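E3 ubiquitin-protein ligase HERC2 (Homo sapiens, PDB 4L1M) is an E3 ubiquitin-protein ligase that probably helps pass ubiquitin to target proteins, its first RCC1-like domain folding as a seven-bladed beta-propeller. Local coordinates at residues Y109-A114 / Y119-G124; S162-A167 / G183-G188; E306-K311 / P352-L357; L324-T327 / E331-S334. All blocks are in the same frame, centred on the assembly; numbering follows the deposited sequence.

Contact 1. Residues Y109-A114 / Y119-G124. With SO4 (sulfate ion), chain G.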
loop_
_atom_site.group_PDB
_atom_site.type_symbol
_atom_site.label_atom_id
_atom_site.label_comp_id
_atom_site.label_asym_id
_atom_site.label_seq_id
_atom_site.Cartn_x
_atom_site.Cartn_y
_atom_site.Cartn_z
ATOM N N TYR A 109 9.246 7.400 3.818
ATOM C CA TYR A 109 9.561 6.074 3.328
ATOM C C TYR A 109 10.003 5.223 4.497
ATOM O O TYR A 109 10.603 5.741 5.443
ATOM C CB TYR A 109 10.674 6.181 2.286
ATOM C CG TYR A 109 10.428 7.331 1.344
ATOM C CD1 TYR A 109 9.656 7.175 0.209
ATOM C CD2 TYR A 109 10.906 8.594 1.642
ATOM C CE1 TYR A 109 9.396 8.236 -0.638
ATOM C CE2 TYR A 109 10.653 9.665 0.819
ATOM C CZ TYR A 109 9.897 9.488 -0.328
ATOM O OH TYR A 109 9.643 10.589 -1.139
ATOM N N LEU A 110 9.701 3.928 4.424
ATOM C CA LEU A 110 10.289 2.925 5.301
ATOM C C LEU A 110 11.003 1.835 4.494
ATOM O O LEU A 110 10.586 1.488 3.390
ATOM C CB LEU A 110 9.205 2.241 6.110
ATOM C CG LEU A 110 8.366 3.114 7.005
ATOM C CD1 LEU A 110 7.388 2.223 7.756
ATOM C CD2 LEU A 110 9.209 3.880 7.999
ATOM N N ALA A 111 12.054 1.283 5.083
ATOM C CA ALA A 111 12.742 0.170 4.507
ATOM C C ALA A 111 13.079 -0.836 5.589
ATOM O O ALA A 111 13.445 -0.450 6.695
ATOM C CB ALA A 111 13.998 0.647 3.817
ATOM N N LEU A 112 12.985 -2.126 5.252
ATOM C CA LEU A 112 13.175 -3.215 6.212
ATOM C C LEU A 112 14.298 -4.134 5.754
ATOM O O LEU A 112 14.264 -4.650 4.653
ATOM C CB LEU A 112 11.886 -4.039 6.339
ATOM C CG LEU A 112 11.963 -5.303 7.212
ATOM C CD1 LEU A 112 12.421 -4.974 8.623
ATOM C CD2 LEU A 112 10.627 -6.002 7.288
ATOM N N ALA A 113 15.266 -4.347 6.635
ATOM C CA ALA A 113 16.415 -5.211 6.368
ATOM C C ALA A 113 16.118 -6.668 6.716
ATOM O O ALA A 113 15.269 -6.966 7.558
ATOM C CB ALA A 113 17.630 -4.727 7.155
ATOM N N ALA A 114 16.832 -7.568 6.060
ATOM C CA ALA A 114 16.729 -8.993 6.331
ATOM C C ALA A 114 16.986 -9.282 7.807
ATOM O O ALA A 114 16.312 -10.121 8.412
ATOM C CB ALA A 114 17.732 -9.752 5.476
ATOM N N TYR A 119 14.382 1.303 8.693
ATOM C CA TYR A 119 14.922 2.626 8.381
ATOM C C TYR A 119 13.798 3.520 7.960
ATOM O O TYR A 119 12.837 3.060 7.356
ATOM C CB TYR A 119 15.922 2.564 7.227
ATOM C CG TYR A 119 17.129 1.751 7.525
ATOM C CD1 TYR A 119 17.075 0.366 7.513
ATOM C CD2 TYR A 119 18.347 2.363 7.824
ATOM C CE1 TYR A 119 18.203 -0.394 7.780
ATOM C CE2 TYR A 119 19.481 1.619 8.084
ATOM C CZ TYR A 119 19.404 0.241 8.062
ATOM O OH TYR A 119 20.517 -0.508 8.346
ATOM N N SER A 120 13.912 4.802 8.269
ATOM C CA SER A 120 12.889 5.764 7.842
ATOM C C SER A 120 13.543 7.027 7.361
ATOM O O SER A 120 14.622 7.387 7.824
ATOM C CB SER A 120 11.930 6.084 8.992
ATOM O OG SER A 120 12.617 6.747 10.039
ATOM N N TRP A 121 12.916 7.683 6.414
ATOM C CA TRP A 121 13.365 9.012 6.018
ATOM C C TRP A 121 12.255 9.802 5.333
ATOM O O TRP A 121 11.158 9.277 5.089
ATOM C CB TRP A 121 14.641 8.941 5.160
ATOM C CG TRP A 121 14.511 8.337 3.790
ATOM C CD1 TRP A 121 14.608 9.007 2.606
ATOM C CD2 TRP A 121 14.322 6.955 3.448
ATOM N NE1 TRP A 121 14.460 8.144 1.560
ATOM C CE2 TRP A 121 14.281 6.880 2.044
ATOM C CE3 TRP A 121 14.150 5.788 4.183
ATOM C CZ2 TRP A 121 14.096 5.675 1.357
ATOM C CZ3 TRP A 121 13.979 4.572 3.498
ATOM C CH2 TRP A 121 13.948 4.532 2.107
ATOM N N GLY A 122 12.548 11.072 5.046
ATOM C CA GLY A 122 11.584 11.978 4.449
ATOM C C GLY A 122 11.062 12.951 5.473
ATOM O O GLY A 122 11.798 13.363 6.378
ATOM N N CYS A 123 9.793 13.325 5.323
ATOM C CA CYS A 123 9.132 14.283 6.209
ATOM C C CYS A 123 8.987 13.755 7.636
ATOM O O CYS A 123 8.662 12.581 7.853
ATOM C CB CYS A 123 7.761 14.628 5.665
ATOM S SG CYS A 123 6.961 15.992 6.547
ATOM N N GLY A 124 9.221 14.637 8.604
ATOM C CA GLY A 124 9.262 14.284 10.021
ATOM C C GLY A 124 8.051 14.730 10.825
ATOM O O GLY A 124 7.923 14.352 11.987
HETATM S S SO4 G . 9.158 14.187 -1.874
HETATM O O1 SO4 G . 10.158 14.236 -2.967
HETATM O O2 SO4 G . 8.623 15.559 -1.655
HETATM O O3 SO4 G . 8.054 13.260 -2.263
HETATM O O4 SO4 G . 9.782 13.658 -0.624
#

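Contact 2. Residues S162-A167 / G183-G188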
loop_
_atom_site.group_PDB
_atom_site.type_symbol
_atom_site.label_atom_id
_atom_site.label_comp_id
_atom_site.label_asym_id
_atom_site.label_seq_id
_atom_site.Cartn_x
_atom_site.Cartn_y
_atom_site.Cartn_z
ATOM N N SER A 162 -0.372 8.517 4.889
ATOM C CA SER A 162 0.066 9.835 4.402
ATOM C C SER A 162 0.847 10.560 5.480
ATOM O O SER A 162 1.802 11.259 5.171
ATOM C CB SER A 162 -1.123 10.685 3.941
ATOM O OG SER A 162 -2.036 10.855 5.000
ATOM N N THR A 163 0.456 10.372 6.739
ATOM C CA THR A 163 1.107 11.062 7.845
ATOM C C THR A 163 1.491 10.179 9.033
ATOM O O THR A 163 1.795 10.691 10.111
ATOM C CB THR A 163 0.197 12.192 8.370
ATOM O OG1 THR A 163 -1.020 11.629 8.854
ATOM C CG2 THR A 163 -0.094 13.207 7.266
ATOM N N TYR A 164 1.452 8.864 8.851
ATOM C CA TYR A 164 1.783 7.944 9.928
ATOM C C TYR A 164 2.400 6.678 9.378
ATOM O O TYR A 164 2.628 6.582 8.174
ATOM C CB TYR A 164 0.570 7.661 10.816
ATOM C CG TYR A 164 -0.611 6.959 10.189
ATOM C CD1 TYR A 164 -1.323 7.522 9.130
ATOM C CD2 TYR A 164 -1.082 5.772 10.726
ATOM C CE1 TYR A 164 -2.431 6.875 8.588
ATOM C CE2 TYR A 164 -2.186 5.132 10.190
ATOM C CZ TYR A 164 -2.857 5.678 9.127
ATOM O OH TYR A 164 -3.964 5.015 8.616
ATOM N N SER A 165 2.707 5.736 10.271
ATOM C CA SER A 165 3.476 4.563 9.925
ATOM C C SER A 165 3.025 3.364 10.779
ATOM O O SER A 165 2.446 3.534 11.864
ATOM C CB SER A 165 4.966 4.842 10.166
ATOM O OG SER A 165 5.432 5.941 9.396
ATOM N N ALA A 166 3.295 2.155 10.293
ATOM C CA ALA A 166 3.056 0.971 11.100
ATOM C C ALA A 166 4.087 -0.120 10.828
ATOM O O ALA A 166 4.822 -0.077 9.819
ATOM C CB ALA A 166 1.654 0.441 10.872
ATOM N N ALA A 167 4.142 -1.093 11.740
ATOM C CA ALA A 167 4.942 -2.256 11.520
ATOM C C ALA A 167 4.427 -3.438 12.310
ATOM O O ALA A 167 3.823 -3.279 13.352
ATOM C CB ALA A 167 6.386 -1.961 11.880
ATOM N N GLY A 183 -7.793 9.335 15.624
ATOM C CA GLY A 183 -7.525 8.019 16.194
ATOM C C GLY A 183 -6.914 7.010 15.257
ATOM O O GLY A 183 -6.990 5.814 15.510
ATOM N N ARG A 184 -6.274 7.475 14.193
ATOM C CA ARG A 184 -5.695 6.586 13.190
ATOM C C ARG A 184 -4.626 5.646 13.732
ATOM O O ARG A 184 -4.356 4.619 13.132
ATOM C CB ARG A 184 -5.112 7.402 12.010
ATOM C CG ARG A 184 -3.840 8.185 12.331
ATOM C CD ARG A 184 -3.523 9.212 11.247
ATOM N NE ARG A 184 -4.619 10.161 11.132
ATOM C CZ ARG A 184 -4.814 11.020 10.142
ATOM N NH1 ARG A 184 -5.863 11.793 10.166
ATOM N NH2 ARG A 184 -3.975 11.124 9.159
ATOM N N LEU A 185 -3.987 6.007 14.829
ATOM C CA LEU A 185 -2.963 5.135 15.419
ATOM C C LEU A 185 -3.571 3.981 16.226
ATOM O O LEU A 185 -2.906 2.967 16.440
ATOM C CB LEU A 185 -2.006 5.936 16.306
ATOM C CG LEU A 185 -1.333 7.127 15.632
ATOM C CD1 LEU A 185 -0.499 7.905 16.626
ATOM C CD2 LEU A 185 -0.480 6.689 14.450
ATOM N N GLY A 186 -4.819 4.132 16.682
ATOM C CA GLY A 186 -5.514 3.053 17.407
ATOM C C GLY A 186 -5.224 2.924 18.907
ATOM O O GLY A 186 -5.477 1.867 19.485
ATOM N N HIS A 187 -4.728 3.981 19.546
ATOM C CA HIS A 187 -4.427 3.916 20.979
ATOM C C HIS A 187 -5.428 4.647 21.850
ATOM O O HIS A 187 -5.092 5.060 22.942
ATOM C CB HIS A 187 -3.030 4.475 21.260
ATOM C CG HIS A 187 -1.987 3.934 20.350
ATOM N ND1 HIS A 187 -1.731 2.582 20.246
ATOM C CD2 HIS A 187 -1.153 4.552 19.480
ATOM C CE1 HIS A 187 -0.767 2.396 19.368
ATOM N NE2 HIS A 187 -0.407 3.573 18.882
ATOM N N GLY A 188 -6.651 4.830 21.377
ATOM C CA GLY A 188 -7.712 5.413 22.218
ATOM C C GLY A 188 -7.673 6.919 22.397
ATOM O O GLY A 188 -8.346 7.456 23.251
#

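Contact 3. Residues E306-K311 / P352-L357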
loop_
_atom_site.group_PDB
_atom_site.type_symbol
_atom_site.label_atom_id
_atom_site.label_comp_id
_atom_site.label_asym_id
_atom_site.label_seq_id
_atom_site.Cartn_x
_atom_site.Cartn_y
_atom_site.Cartn_z
ATOM N N GLU A 306 -18.304 -7.411 -7.849
ATOM C CA GLU A 306 -18.871 -8.433 -8.751
ATOM C C GLU A 306 -18.077 -8.569 -10.058
ATOM O O GLU A 306 -17.919 -9.670 -10.588
ATOM C CB GLU A 306 -20.370 -8.179 -9.053
ATOM C CG GLU A 306 -21.359 -8.455 -7.896
ATOM C CD GLU A 306 -22.845 -8.372 -8.300
ATOM N N GLY A 307 -17.536 -7.463 -10.553
ATOM C CA GLY A 307 -16.766 -7.496 -11.804
ATOM C C GLY A 307 -15.565 -8.448 -11.833
ATOM O O GLY A 307 -15.046 -8.733 -12.896
ATOM N N LEU A 308 -15.105 -8.893 -10.658
ATOM C CA LEU A 308 -13.985 -9.827 -10.535
ATOM C C LEU A 308 -14.385 -11.250 -10.106
ATOM O O LEU A 308 -13.530 -12.126 -10.059
ATOM C CB LEU A 308 -12.945 -9.276 -9.554
ATOM C CG LEU A 308 -12.322 -7.916 -9.894
ATOM C CD1 LEU A 308 -11.368 -7.447 -8.795
ATOM C CD2 LEU A 308 -11.586 -7.934 -11.225
ATOM N N GLN A 309 -15.656 -11.478 -9.773
ATOM C CA GLN A 309 -16.124 -12.846 -9.531
ATOM C C GLN A 309 -15.788 -13.686 -10.760
ATOM O O GLN A 309 -15.846 -13.196 -11.884
ATOM C CB GLN A 309 -17.632 -12.897 -9.258
ATOM N N GLY A 310 -15.411 -14.936 -10.534
ATOM C CA GLY A 310 -14.907 -15.789 -11.601
ATOM C C GLY A 310 -13.390 -15.774 -11.683
ATOM O O GLY A 310 -12.782 -16.762 -12.079
ATOM N N LYS A 311 -12.775 -14.661 -11.308
ATOM C CA LYS A 311 -11.332 -14.570 -11.304
ATOM C C LYS A 311 -10.838 -14.763 -9.884
ATOM O O LYS A 311 -11.484 -14.366 -8.930
ATOM C CB LYS A 311 -10.874 -13.226 -11.871
ATOM C CG LYS A 311 -11.454 -12.916 -13.255
ATOM C CD LYS A 311 -10.924 -13.856 -14.339
ATOM C CE LYS A 311 -11.673 -13.678 -15.666
ATOM N NZ LYS A 311 -11.057 -12.721 -16.630
ATOM N N PRO A 352 -15.643 2.673 -14.794
ATOM C CA PRO A 352 -16.579 2.303 -13.726
ATOM C C PRO A 352 -16.389 0.914 -13.143
ATOM O O PRO A 352 -16.430 0.752 -11.923
ATOM C CB PRO A 352 -17.949 2.399 -14.415
ATOM C CG PRO A 352 -17.763 3.422 -15.468
ATOM C CD PRO A 352 -16.357 3.227 -15.965
ATOM N N GLU A 353 -16.212 -0.076 -14.004
ATOM C CA GLU A 353 -16.113 -1.445 -13.554
ATOM C C GLU A 353 -14.773 -2.059 -13.929
ATOM O O GLU A 353 -14.162 -1.642 -14.904
ATOM C CB GLU A 353 -17.238 -2.269 -14.142
ATOM C CG GLU A 353 -18.598 -1.676 -13.863
ATOM C CD GLU A 353 -19.592 -2.750 -13.489
ATOM O OE1 GLU A 353 -20.681 -2.748 -14.054
ATOM O OE2 GLU A 353 -19.263 -3.609 -12.627
ATOM N N PRO A 354 -14.328 -3.063 -13.152
ATOM C CA PRO A 354 -13.090 -3.760 -13.451
ATOM C C PRO A 354 -13.126 -4.476 -14.789
ATOM O O PRO A 354 -14.158 -5.008 -15.188
ATOM C CB PRO A 354 -12.961 -4.779 -12.308
ATOM C CG PRO A 354 -13.880 -4.290 -11.238
ATOM C CD PRO A 354 -14.979 -3.579 -11.933
ATOM N N ALA A 355 -11.998 -4.476 -15.473
ATOM C CA ALA A 355 -11.869 -5.170 -16.749
ATOM C C ALA A 355 -10.389 -5.364 -17.035
ATOM O O ALA A 355 -9.566 -4.538 -16.646
ATOM C CB ALA A 355 -12.537 -4.387 -17.869
ATOM N N ALA A 356 -10.059 -6.477 -17.670
ATOM C CA ALA A 356 -8.679 -6.821 -17.970
ATOM C C ALA A 356 -8.089 -5.758 -18.857
ATOM O O ALA A 356 -8.750 -5.282 -19.766
ATOM C CB ALA A 356 -8.607 -8.174 -18.663
ATOM N N LEU A 357 -6.861 -5.359 -18.557
ATOM C CA LEU A 357 -6.112 -4.507 -19.441
ATOM C C LEU A 357 -5.522 -5.394 -20.518
ATOM O O LEU A 357 -5.024 -6.471 -20.211
ATOM C CB LEU A 357 -4.999 -3.806 -18.684
ATOM C CG LEU A 357 -5.462 -2.732 -17.704
ATOM C CD1 LEU A 357 -4.368 -2.390 -16.711
ATOM C CD2 LEU A 357 -5.918 -1.488 -18.452
#

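Contact 4. Residues L324-T327 / E331-S334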
loop_
_atom_site.group_PDB
_atom_site.type_symbol
_atom_site.label_atom_id
_atom_site.label_comp_id
_atom_site.label_asym_id
_atom_site.label_seq_id
_atom_site.Cartn_x
_atom_site.Cartn_y
_atom_site.Cartn_z
ATOM N N LEU A 324 -5.439 -1.551 -9.233
ATOM C CA LEU A 324 -5.105 -2.692 -10.062
ATOM C C LEU A 324 -5.350 -3.965 -9.261
ATOM O O LEU A 324 -5.201 -3.973 -8.040
ATOM C CB LEU A 324 -3.639 -2.694 -10.476
ATOM C CG LEU A 324 -3.043 -1.560 -11.309
ATOM C CD1 LEU A 324 -1.775 -2.029 -12.007
ATOM C CD2 LEU A 324 -4.020 -1.017 -12.336
ATOM N N ALA A 325 -5.723 -5.025 -9.969
ATOM C CA ALA A 325 -5.813 -6.357 -9.394
ATOM C C ALA A 325 -5.124 -7.385 -10.277
ATOM O O ALA A 325 -5.331 -7.412 -11.497
ATOM C CB ALA A 325 -7.253 -6.734 -9.200
ATOM N N LEU A 326 -4.275 -8.200 -9.668
ATOM C CA LEU A 326 -3.577 -9.264 -10.378
ATOM C C LEU A 326 -4.250 -10.605 -10.063
ATOM O O LEU A 326 -4.539 -10.896 -8.898
ATOM C CB LEU A 326 -2.120 -9.287 -9.933
ATOM C CG LEU A 326 -1.216 -10.369 -10.529
ATOM C CD1 LEU A 326 -1.069 -10.183 -12.024
ATOM C CD2 LEU A 326 0.141 -10.292 -9.842
ATOM N N THR A 327 -4.508 -11.397 -11.089
ATOM C CA THR A 327 -5.128 -12.703 -10.904
ATOM C C THR A 327 -4.103 -13.829 -10.936
ATOM O O THR A 327 -2.994 -13.676 -11.472
ATOM C CB THR A 327 -6.184 -12.995 -11.990
ATOM O OG1 THR A 327 -5.541 -13.232 -13.245
ATOM C CG2 THR A 327 -7.153 -11.838 -12.129
ATOM N N GLU A 331 -3.741 -12.189 -15.292
ATOM C CA GLU A 331 -4.447 -11.049 -15.888
ATOM C C GLU A 331 -4.327 -9.858 -14.954
ATOM O O GLU A 331 -4.322 -10.023 -13.733
ATOM C CB GLU A 331 -5.937 -11.343 -16.091
ATOM C CG GLU A 331 -6.274 -12.418 -17.099
ATOM C CD GLU A 331 -7.771 -12.676 -17.226
ATOM O OE1 GLU A 331 -8.210 -13.165 -18.278
ATOM O OE2 GLU A 331 -8.525 -12.399 -16.287
ATOM N N VAL A 332 -4.275 -8.660 -15.522
ATOM C CA VAL A 332 -4.234 -7.436 -14.721
ATOM C C VAL A 332 -5.468 -6.583 -15.001
ATOM O O VAL A 332 -5.626 -6.043 -16.093
ATOM C CB VAL A 332 -2.963 -6.618 -15.024
ATOM C CG1 VAL A 332 -2.853 -5.429 -14.084
ATOM C CG2 VAL A 332 -1.728 -7.505 -14.911
ATOM N N HIS A 333 -6.339 -6.460 -14.002
ATOM C CA HIS A 333 -7.598 -5.695 -14.114
ATOM C C HIS A 333 -7.427 -4.334 -13.462
ATOM O O HIS A 333 -6.656 -4.180 -12.526
ATOM C CB HIS A 333 -8.701 -6.453 -13.406
ATOM C CG HIS A 333 -9.056 -7.751 -14.067
ATOM N ND1 HIS A 333 -10.300 -7.987 -14.611
ATOM C CD2 HIS A 333 -8.333 -8.881 -14.277
ATOM C CE1 HIS A 333 -10.328 -9.199 -15.135
ATOM N NE2 HIS A 333 -9.146 -9.764 -14.950
ATOM N N SER A 334 -8.151 -3.342 -13.945
ATOM C CA SER A 334 -8.133 -2.034 -13.290
ATOM C C SER A 334 -9.513 -1.392 -13.303
ATOM O O SER A 334 -10.375 -1.773 -14.079
ATOM C CB SER A 334 -7.140 -1.109 -13.976
ATOM O OG SER A 334 -7.668 -0.613 -15.197
#

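Contact 1. Residues Y109-A114 / Y119-G124
Y109 lays its CB, not its ring, over the six-membered ring of W121: the methylene stands 3.5 Å from the centroid of that ring, 9° off the ring normal, in a clear CH-pi contact. The phenol ring then runs on past the five-membered ring at an oblique tilt, with Y109 CD2 3.6 Å from W121 NE1. W121 can meet its neighbour in this way because its CG sits between the backbone N and the carbonyl carbon (chi1 68°), folding the indole across to the partner strand, where its edge also takes the methyl of A111, CZ3 lying 3.9 Å from A111 CB. Beneath the side chains is the antiparallel hairpin of strands 108-113 and 118-122, the middle pair of a four-stranded propeller blade. Y109 with W121 and A111 with Y119 are hydrogen-bonded pairs; Y119 N gives A111 O a bond of 2.8 Å. On the other face, L110 CD2 rests 3.6 Å from S120 CB, while S120 OG bonds to L129 O. At the far end of its ring, Y109 OH donates to sulfate O4 at 3.1 Å, and R64 NE of the preceding blade holds the same ion. The sulfate probably comes from the crystallisation liquor. The chemistry thus implies a carbon-rich aromatic join that ends in a phenol able to help R64 hold an anion.

Contact 2. Residues S162-A167 / G183-G188
The aliphatic chain of R184 crosses one face of the Y164 ring, and this is where the contact is most closely packed, carbon against ring. R184 CD stands 3.7 Å from the ring centroid in a CH-pi contact, 21° off the normal and displaced toward the rim near CD1, with 3.5 Å separating R184 CD from Y164 CD1. CB and CG of the arginine follow across the same ring, R184 CB reaching within 4.0 Å of Y164 CZ. A bend at chi3 (60°) then turns the guanidinium off the ring, leaving its plane steeply inclined to that of the phenol, so the cation does not stack on the tyrosine. L185 adds a methyl, its CD2 lying 3.9 Å from Y164 CD2. The looser margin is at T163, a partly exposed residue that meets R184 through one polar approach, OG1 to NH2, at 3.0 Å. The arginine head has other partners as well: NE bonds to N181 O of its own loop, and NH2 makes a weak bond to G215 O of the following blade. Both R184 and L185 project from a type I turn, G183 to G186, closed by a bond from G186 N to G183 O. Such a glycine-rich excursion before the last strand of a blade is familiar from RCC1-type propellers. Y164 starts strand 164-169, the second of its blade, while the turn lies between strands 174-178 and 196-198. The phenol OH continues into the following blade, bonding to G213 N and to T219 OG1 on strand 218-223, and R184 O also bonds to T219 OG1.

Contact 3. Residues E306-K311 / P352-L357
L308 and P354 form a small apolar contact at the periphery of the propeller, between the connection that follows strand 302-304 and the outermost strand, 354-356, of the next blade. It is partly buried and covers 149 Å² over both sides. No hydrogen bond links the two segments; carbon meets carbon. The isobutyl group of L308 crosses the pyrrolidine ring of P354 at about a right angle, bringing CD2 to 3.6 Å from P354 CB. Behind that methyl, the branch carbon L308 CG lies 4.0 Å from the same P354 CB. The leucine reaches over because its CG is anti to the carbonyl carbon (chi1 -59°), beside the backbone N. G307 brings bare backbone to the other part of the proline, its CA 4.3 Å from P354 CD. In an RCC1-type beta-propeller the chain must pass from the outer strand of one blade to the inner strand of the next, and residues 306-311 lie on such a passage. A short 3-10 turn, 306-308, presents G307 and L308 together, with Q309 N bonded to E306 O at 3.0 Å. On the other side of the contact, the chain changes direction at E353, and P354 follows near the start of the edge strand; being a proline, P354 has no backbone N-H to donate there. L308 also packs on H333 and P354 on W335, both of strand 332-335, and P354 touches L305 as well.

Contact 4. Residues L324-T327 / E331-S334
The imidazole of H333 is approached at its edge and obliquely across this contact: A325 O lies near the ring plane at the edge, and T327 CG2 comes in at a slant, 3.8 Å from H333 CD2. Also at the edge, and in the ring plane, is the carboxylate of E331, just ahead of strand 332-335, with H333 NE2 donating to OE2 at 3.0 Å. The carboxylate is turned against the ring, so that the N-H reaches OE2 from above the carboxylate plane, 41° out of it. K311 NZ forms a salt bridge to the same oxygen, and the two donors together probably stabilise its negative charge. A325 and H333 put their side chains on one face of a beta hairpin, strands 322-327 and 332-335, the middle pair of a four-stranded propeller blade. The two make a hydrogen-bonded pair, H333 N to A325 O being 2.9 Å. Near the turn T327 N bonds to E331 O, and E331 N returns a bond of 2.9 Å to T327 OG1, a hydroxyl that also pairs with D329 OD1. A chi1 of 71° sets that hydroxyl between the backbone N and carbonyl carbon, leaving CG2 for the imidazole. On the opposite face V332 spreads its methyls between two leucines, CG1 4.1 Å from L324 CD1 and CG2 4.0 Å from L326 CD1. Both leucines then pack on strand 365-370 of the neighbouring blade.

In the fold
Contacts 1 and 4 are the same device in two blades of one propeller: buried hairpins, their centres 28 Å apart on opposite sides of the chain's centre. One dresses its pairing with aromatic carbon, the other with a histidine-carboxylate pair. Contact 2, also buried, instead ties a strand to a glycine-rich loop, and L110 of contact 1 packs against its strand from the blade before. Contact 3 is the outlying case, partly buried and about 20 Å from the chain's centre, purely apolar. Contacts 3 and 4 touch and share a sheet, in which L357 N probably bonds to V332 O.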